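Local coordinates for putative adhesin (Bacteroides thetaiotaomicron, PDB 4QDG), which probably acts as a fimbrial adhesin or anchor-type lipoprotein of the bacterial outer membrane, built on transthyretin-like beta domains and carrying bound magnesium ions, at residues E145-T150 against F272-S277; Y183-L188 against T223-V228. All blocks are in the same frame, centred on the assembly; numbering follows the deposited sequence.

Contact 1 (E145-T150 against F272-S277); sequences EMMKNT and FLDRES. With MG (magnesium ion), chain D.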
loop_
_atom_site.group_PDB
_atom_site.type_symbol
_atom_site.label_atom_id
_atom_site.label_comp_id
_atom_site.label_asym_id
_atom_site.label_seq_id
_atom_site.Cartn_x
_atom_site.Cartn_y
_atom_site.Cartn_z
ATOM N N GLU A 145 15.785 -0.344 -4.485
ATOM C CA GLU A 145 15.044 -1.053 -3.464
ATOM C C GLU A 145 13.695 -0.379 -3.320
ATOM O O GLU A 145 13.613 0.814 -3.025
ATOM C CB GLU A 145 15.829 -1.073 -2.145
ATOM C CG GLU A 145 17.254 -1.571 -2.312
ATOM C CD GLU A 145 17.990 -1.840 -1.015
ATOM O OE1 GLU A 145 17.332 -2.229 -0.021
ATOM O OE2 GLU A 145 19.239 -1.738 -1.023
HETATM N N MSE A 146 12.633 -1.132 -3.609
HETATM C CA MSE A 146 11.306 -0.557 -3.628
HETATM C C MSE A 146 10.397 -0.980 -2.478
HETATM O O MSE A 146 10.601 -2.028 -1.854
HETATM C CB MSE A 146 10.660 -0.867 -4.957
HETATM C CG MSE A 146 11.457 -0.229 -6.088
HETATM SE SE MSE A 146 10.751 -0.723 -7.745
HETATM C CE MSE A 146 9.280 0.581 -7.834
HETATM N N MSE A 147 9.402 -0.114 -2.194
HETATM C CA MSE A 147 8.405 -0.378 -1.169
HETATM C C MSE A 147 7.017 -0.340 -1.774
HETATM O O MSE A 147 6.847 0.232 -2.830
HETATM C CB MSE A 147 8.518 0.574 0.022
HETATM C CG MSE A 147 8.204 2.033 -0.293
HETATM SE SE MSE A 147 7.814 2.975 1.362
HETATM C CE MSE A 147 6.036 2.629 1.363
ATOM N N LYS A 148 6.044 -0.980 -1.108
ATOM C CA LYS A 148 4.650 -1.044 -1.538
ATOM C C LYS A 148 3.858 0.039 -0.775
ATOM O O LYS A 148 3.961 0.126 0.447
ATOM C CB LYS A 148 4.114 -2.464 -1.266
ATOM C CG LYS A 148 2.702 -2.718 -1.760
ATOM C CD LYS A 148 2.334 -4.164 -1.592
ATOM C CE LYS A 148 0.914 -4.455 -2.009
ATOM N NZ LYS A 148 0.527 -5.834 -1.585
ATOM N N ASN A 149 3.102 0.871 -1.493
ATOM C CA ASN A 149 2.324 1.975 -0.900
ATOM C C ASN A 149 0.870 1.614 -0.624
ATOM O O ASN A 149 0.207 2.357 0.096
ATOM C CB ASN A 149 2.322 3.211 -1.832
ATOM C CG ASN A 149 3.648 3.920 -1.929
ATOM O OD1 ASN A 149 4.459 3.898 -1.017
ATOM N ND2 ASN A 149 3.854 4.648 -3.006
ATOM N N THR A 150 0.351 0.526 -1.236
ATOM C CA THR A 150 -1.057 0.176 -1.068
ATOM C C THR A 150 -1.217 -0.903 0.019
ATOM O O THR A 150 -0.261 -1.635 0.340
ATOM C CB THR A 150 -1.669 -0.243 -2.424
ATOM O OG1 THR A 150 -0.826 -1.227 -3.028
ATOM C CG2 THR A 150 -1.877 0.941 -3.381
ATOM N N PHE A 272 6.932 -1.116 9.820
ATOM C CA PHE A 272 5.868 -2.100 10.053
ATOM C C PHE A 272 4.657 -1.753 9.164
ATOM O O PHE A 272 4.118 -2.637 8.474
ATOM C CB PHE A 272 5.484 -2.103 11.561
ATOM C CG PHE A 272 4.282 -2.936 11.920
ATOM C CD1 PHE A 272 4.364 -4.324 11.961
ATOM C CD2 PHE A 272 3.051 -2.333 12.186
ATOM C CE1 PHE A 272 3.238 -5.102 12.273
ATOM C CE2 PHE A 272 1.935 -3.106 12.499
ATOM C CZ PHE A 272 2.042 -4.484 12.554
ATOM N N LEU A 273 4.254 -0.465 9.154
ATOM C CA LEU A 273 3.112 -0.033 8.332
ATOM C C LEU A 273 3.401 -0.142 6.835
ATOM O O LEU A 273 2.456 -0.325 6.058
ATOM C CB LEU A 273 2.672 1.383 8.665
ATOM C CG LEU A 273 2.171 1.625 10.090
ATOM C CD1 LEU A 273 2.115 3.121 10.376
ATOM C CD2 LEU A 273 0.796 0.943 10.324
ATOM N N ASP A 274 4.707 -0.045 6.430
ATOM C CA ASP A 274 5.082 -0.195 5.021
ATOM C C ASP A 274 5.341 -1.644 4.655
ATOM O O ASP A 274 4.879 -2.059 3.601
ATOM C CB ASP A 274 6.303 0.647 4.638
ATOM C CG ASP A 274 6.171 2.130 4.852
ATOM O OD1 ASP A 274 5.089 2.667 4.574
ATOM O OD2 ASP A 274 7.189 2.771 5.241
ATOM N N ARG A 275 6.043 -2.422 5.499
ATOM C CA ARG A 275 6.355 -3.835 5.182
ATOM C C ARG A 275 5.100 -4.722 5.096
ATOM O O ARG A 275 5.061 -5.631 4.290
ATOM C CB ARG A 275 7.318 -4.456 6.202
ATOM C CG ARG A 275 8.751 -4.034 6.032
ATOM C CD ARG A 275 9.635 -4.899 6.912
ATOM N NE ARG A 275 11.030 -4.487 6.823
ATOM C CZ ARG A 275 11.903 -4.936 5.919
ATOM N NH1 ARG A 275 11.540 -5.862 5.033
ATOM N NH2 ARG A 275 13.149 -4.482 5.911
ATOM N N GLU A 276 4.122 -4.478 5.950
ATOM C CA GLU A 276 2.902 -5.251 5.932
ATOM C C GLU A 276 1.872 -4.567 5.046
ATOM O O GLU A 276 1.599 -3.385 5.223
ATOM C CB GLU A 276 2.342 -5.484 7.351
ATOM C CG GLU A 276 1.129 -6.414 7.357
ATOM C CD GLU A 276 1.404 -7.783 6.771
ATOM O OE1 GLU A 276 1.851 -8.673 7.532
ATOM O OE2 GLU A 276 1.194 -7.961 5.547
ATOM N N SER A 277 1.321 -5.299 4.078
ATOM C CA SER A 277 0.321 -4.743 3.155
ATOM C C SER A 277 -1.018 -5.528 3.188
ATOM O O SER A 277 -1.996 -5.108 2.570
ATOM C CB SER A 277 0.883 -4.721 1.736
ATOM O OG SER A 277 1.134 -6.046 1.284
HETATM MG MG MG D . 1.641 -1.379 4.273
HETATM O O HOH W 1 -2.228 -5.585 -0.429
HETATM O O HOH W 2 3.349 1.660 2.573
HETATM O O HOH W 3 6.627 -2.008 1.501
HETATM O O HOH W 4 2.092 -1.321 2.164
#
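K148 and S277 meet where helix 269-275 ends against the long strand 140-159 in this fimbrillin-superfamily protein, with a magnesium ion bound between them. The lysine is fully stretched: CG lies anti to the backbone N (chi1 -176°) and the chain stays extended to NZ, with CD and CE running close to the serine. NZ donates to S277 OG at 2.9 Å and also to a water that in turn donates to S277 O. Within the helix, D274 meets selenomethionine M147, which lays its bent tail obliquely across the carboxylate; the bend at chi3 (-89°) turns CE to 3.3 Å from D274 OD1. What holds OD1 is polar: a salt bridge from R225 NE and a hydrogen bond from Q270 NE2. The metal sits at the helix's end, bound by L273 O of the last turn and by E276 O just past it, each at 2.2 Å, joined by N151 OD1 from strand 140-159. Backbone and metal are coupled through one water, 2.2 Å from the magnesium, which lies within hydrogen-bonding distance of both K148 O and T150 O. S277 CB packs 3.6 Å from T150 O.

Contact 2 (Y183-L188 against T223-V228); sequences YDNNLL and TSRLMV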
loop_
_atom_site.group_PDB
_atom_site.type_symbol
_atom_site.label_atom_id
_atom_site.label_comp_id
_atom_site.label_asym_id
_atom_site.label_seq_id
_atom_site.Cartn_x
_atom_site.Cartn_y
_atom_site.Cartn_z
ATOM N N TYR A 183 7.376 13.990 -3.960
ATOM C CA TYR A 183 8.496 13.384 -4.678
ATOM C C TYR A 183 9.242 12.327 -3.859
ATOM O O TYR A 183 9.782 11.399 -4.452
ATOM C CB TYR A 183 9.477 14.475 -5.161
ATOM C CG TYR A 183 10.232 15.186 -4.050
ATOM C CD1 TYR A 183 9.699 16.320 -3.420
ATOM C CD2 TYR A 183 11.497 14.749 -3.648
ATOM C CE1 TYR A 183 10.398 16.980 -2.400
ATOM C CE2 TYR A 183 12.193 15.387 -2.618
ATOM C CZ TYR A 183 11.652 16.513 -2.012
ATOM O OH TYR A 183 12.394 17.118 -1.025
ATOM N N ASP A 184 9.298 12.480 -2.529
ATOM C CA ASP A 184 10.026 11.593 -1.619
ATOM C C ASP A 184 9.133 10.485 -1.045
ATOM O O ASP A 184 9.525 9.839 -0.073
ATOM C CB ASP A 184 10.654 12.426 -0.477
ATOM C CG ASP A 184 9.682 13.283 0.337
ATOM O OD1 ASP A 184 8.492 13.322 -0.013
ATOM O OD2 ASP A 184 10.104 13.841 1.368
ATOM N N ASN A 185 7.945 10.270 -1.657
ATOM C CA ASN A 185 6.952 9.269 -1.314
ATOM C C ASN A 185 6.201 9.604 0.014
ATOM O O ASN A 185 5.357 8.812 0.463
ATOM C CB ASN A 185 7.559 7.851 -1.265
ATOM C CG ASN A 185 6.543 6.792 -1.501
ATOM O OD1 ASN A 185 5.719 6.871 -2.434
ATOM N ND2 ASN A 185 6.549 5.804 -0.621
ATOM N N ASN A 186 6.469 10.780 0.609
ATOM C CA ASN A 186 5.733 11.182 1.801
ATOM C C ASN A 186 4.308 11.645 1.388
ATOM O O ASN A 186 4.099 12.066 0.238
ATOM C CB ASN A 186 6.487 12.317 2.542
ATOM C CG ASN A 186 5.977 12.605 3.960
ATOM O OD1 ASN A 186 5.166 11.859 4.537
ATOM N ND2 ASN A 186 6.454 13.699 4.567
ATOM N N LEU A 187 3.335 11.581 2.321
ATOM C CA LEU A 187 1.980 12.032 2.012
ATOM C C LEU A 187 1.873 13.533 2.124
ATOM O O LEU A 187 2.502 14.139 2.992
ATOM C CB LEU A 187 0.918 11.381 2.933
ATOM C CG LEU A 187 0.788 9.865 2.848
ATOM C CD1 LEU A 187 -0.011 9.329 4.023
ATOM C CD2 LEU A 187 0.237 9.396 1.450
ATOM N N LEU A 188 1.059 14.127 1.242
ATOM C CA LEU A 188 0.750 15.553 1.222
ATOM C C LEU A 188 -0.713 15.770 1.589
ATOM O O LEU A 188 -1.568 15.151 0.974
ATOM C CB LEU A 188 1.024 16.145 -0.163
ATOM C CG LEU A 188 2.476 16.366 -0.573
ATOM C CD1 LEU A 188 2.534 16.836 -2.007
ATOM C CD2 LEU A 188 3.172 17.417 0.306
ATOM N N THR A 223 -6.603 0.554 0.416
ATOM C CA THR A 223 -6.249 1.957 0.669
ATOM C C THR A 223 -4.852 2.299 0.178
ATOM O O THR A 223 -4.059 1.420 -0.174
ATOM C CB THR A 223 -6.322 2.273 2.201
ATOM O OG1 THR A 223 -5.185 1.719 2.870
ATOM C CG2 THR A 223 -7.636 1.785 2.890
ATOM N N SER A 224 -4.532 3.586 0.238
ATOM C CA SER A 224 -3.207 4.085 -0.089
ATOM C C SER A 224 -2.316 3.925 1.192
ATOM O O SER A 224 -2.660 3.148 2.094
ATOM C CB SER A 224 -3.308 5.526 -0.592
ATOM O OG SER A 224 -2.061 6.085 -0.948
ATOM N N ARG A 225 -1.184 4.633 1.263
ATOM C CA ARG A 225 -0.191 4.471 2.330
ATOM C C ARG A 225 -0.698 4.810 3.752
ATOM O O ARG A 225 -1.334 5.847 4.000
ATOM C CB ARG A 225 1.074 5.279 2.010
ATOM C CG ARG A 225 2.288 4.831 2.776
ATOM C CD ARG A 225 3.501 5.666 2.485
ATOM N NE ARG A 225 4.658 5.229 3.278
ATOM C CZ ARG A 225 5.819 5.875 3.317
ATOM N NH1 ARG A 225 5.981 7.008 2.641
ATOM N NH2 ARG A 225 6.817 5.412 4.056
ATOM N N LEU A 226 -0.386 3.901 4.678
ATOM C CA LEU A 226 -0.657 4.035 6.108
ATOM C C LEU A 226 0.584 4.645 6.771
ATOM O O LEU A 226 1.669 4.057 6.709
ATOM C CB LEU A 226 -0.989 2.681 6.722
ATOM C CG LEU A 226 -2.282 2.012 6.236
ATOM C CD1 LEU A 226 -2.392 0.572 6.814
ATOM C CD2 LEU A 226 -3.510 2.900 6.576
HETATM N N MSE A 227 0.458 5.872 7.301
HETATM C CA MSE A 227 1.559 6.586 7.937
HETATM C C MSE A 227 1.191 7.172 9.281
HETATM O O MSE A 227 0.109 7.721 9.436
HETATM C CB MSE A 227 2.052 7.761 7.057
HETATM C CG MSE A 227 2.654 7.333 5.739
HETATM SE SE MSE A 227 3.740 8.724 4.919
HETATM C CE MSE A 227 5.459 8.541 6.016
ATOM N N VAL A 228 2.138 7.151 10.223
ATOM C CA VAL A 228 2.013 7.882 11.487
ATOM C C VAL A 228 2.420 9.335 11.165
ATOM O O VAL A 228 3.538 9.565 10.703
ATOM C CB VAL A 228 2.902 7.287 12.619
ATOM C CG1 VAL A 228 2.882 8.191 13.850
ATOM C CG2 VAL A 228 2.476 5.874 12.987
HETATM O O HOH W 5 8.787 8.430 2.509
#
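R225 NH1 is gripped by the carbonyl N185 O and by a water, both at the edge of the guanidinium and in its plane. Here two loops of a beta-rich protein of the transthyretin clan pack together, residues 183-188 from the one that follows strand 180-181 and residues 223-228 from the one that follows strand 213-223. The bond from NH1 to N185 O is 2.9 Å long but bent to 127°, and therefore weak; the water accepts from NH1 at 3.1 Å and donates a hydrogen bond to D184 O. R225 reaches across fully extended, CG anti to the backbone N (chi1 -161°), while its NE is committed to D274 OD1. Over one face of the guanidinium lies N185 ND2, 3.5 Å from NH1, the amide plane turned only 21° from the guanidinium plane; this amide nitrogen probably donates to N149 OD1. The bend of M227 at chi3 brings CE to 3.6 Å above the guanidinium plane, offset toward its rim. N186 crosses this selenomethionine at about a right angle, its OD1 3.5 Å from M227 SE. L187 and M227 run antiparallel alongside each other, L187 CD1 3.7 Å from M227 CG.

The two contacts illustrate how distant pieces of a chain can be tied together around a metal site. Their centres lie about 10 Å apart, near the middle of the molecule, and contact 2 is nested in sequence inside the long loop that contact 1 closes: 145-150 comes first, then 183-188, 223-228 and finally 272-277. They touch directly. The strand 140-159 touches both loops, through N149 to N185 and M147 to R225; the helix 269-275 touches the loop 223-228, through D274 to R225 and L273 packing on the backbone of L226. The magnesium-bearing helix end and the loop pair therefore adjoin, largely buried, near the centre of the chain.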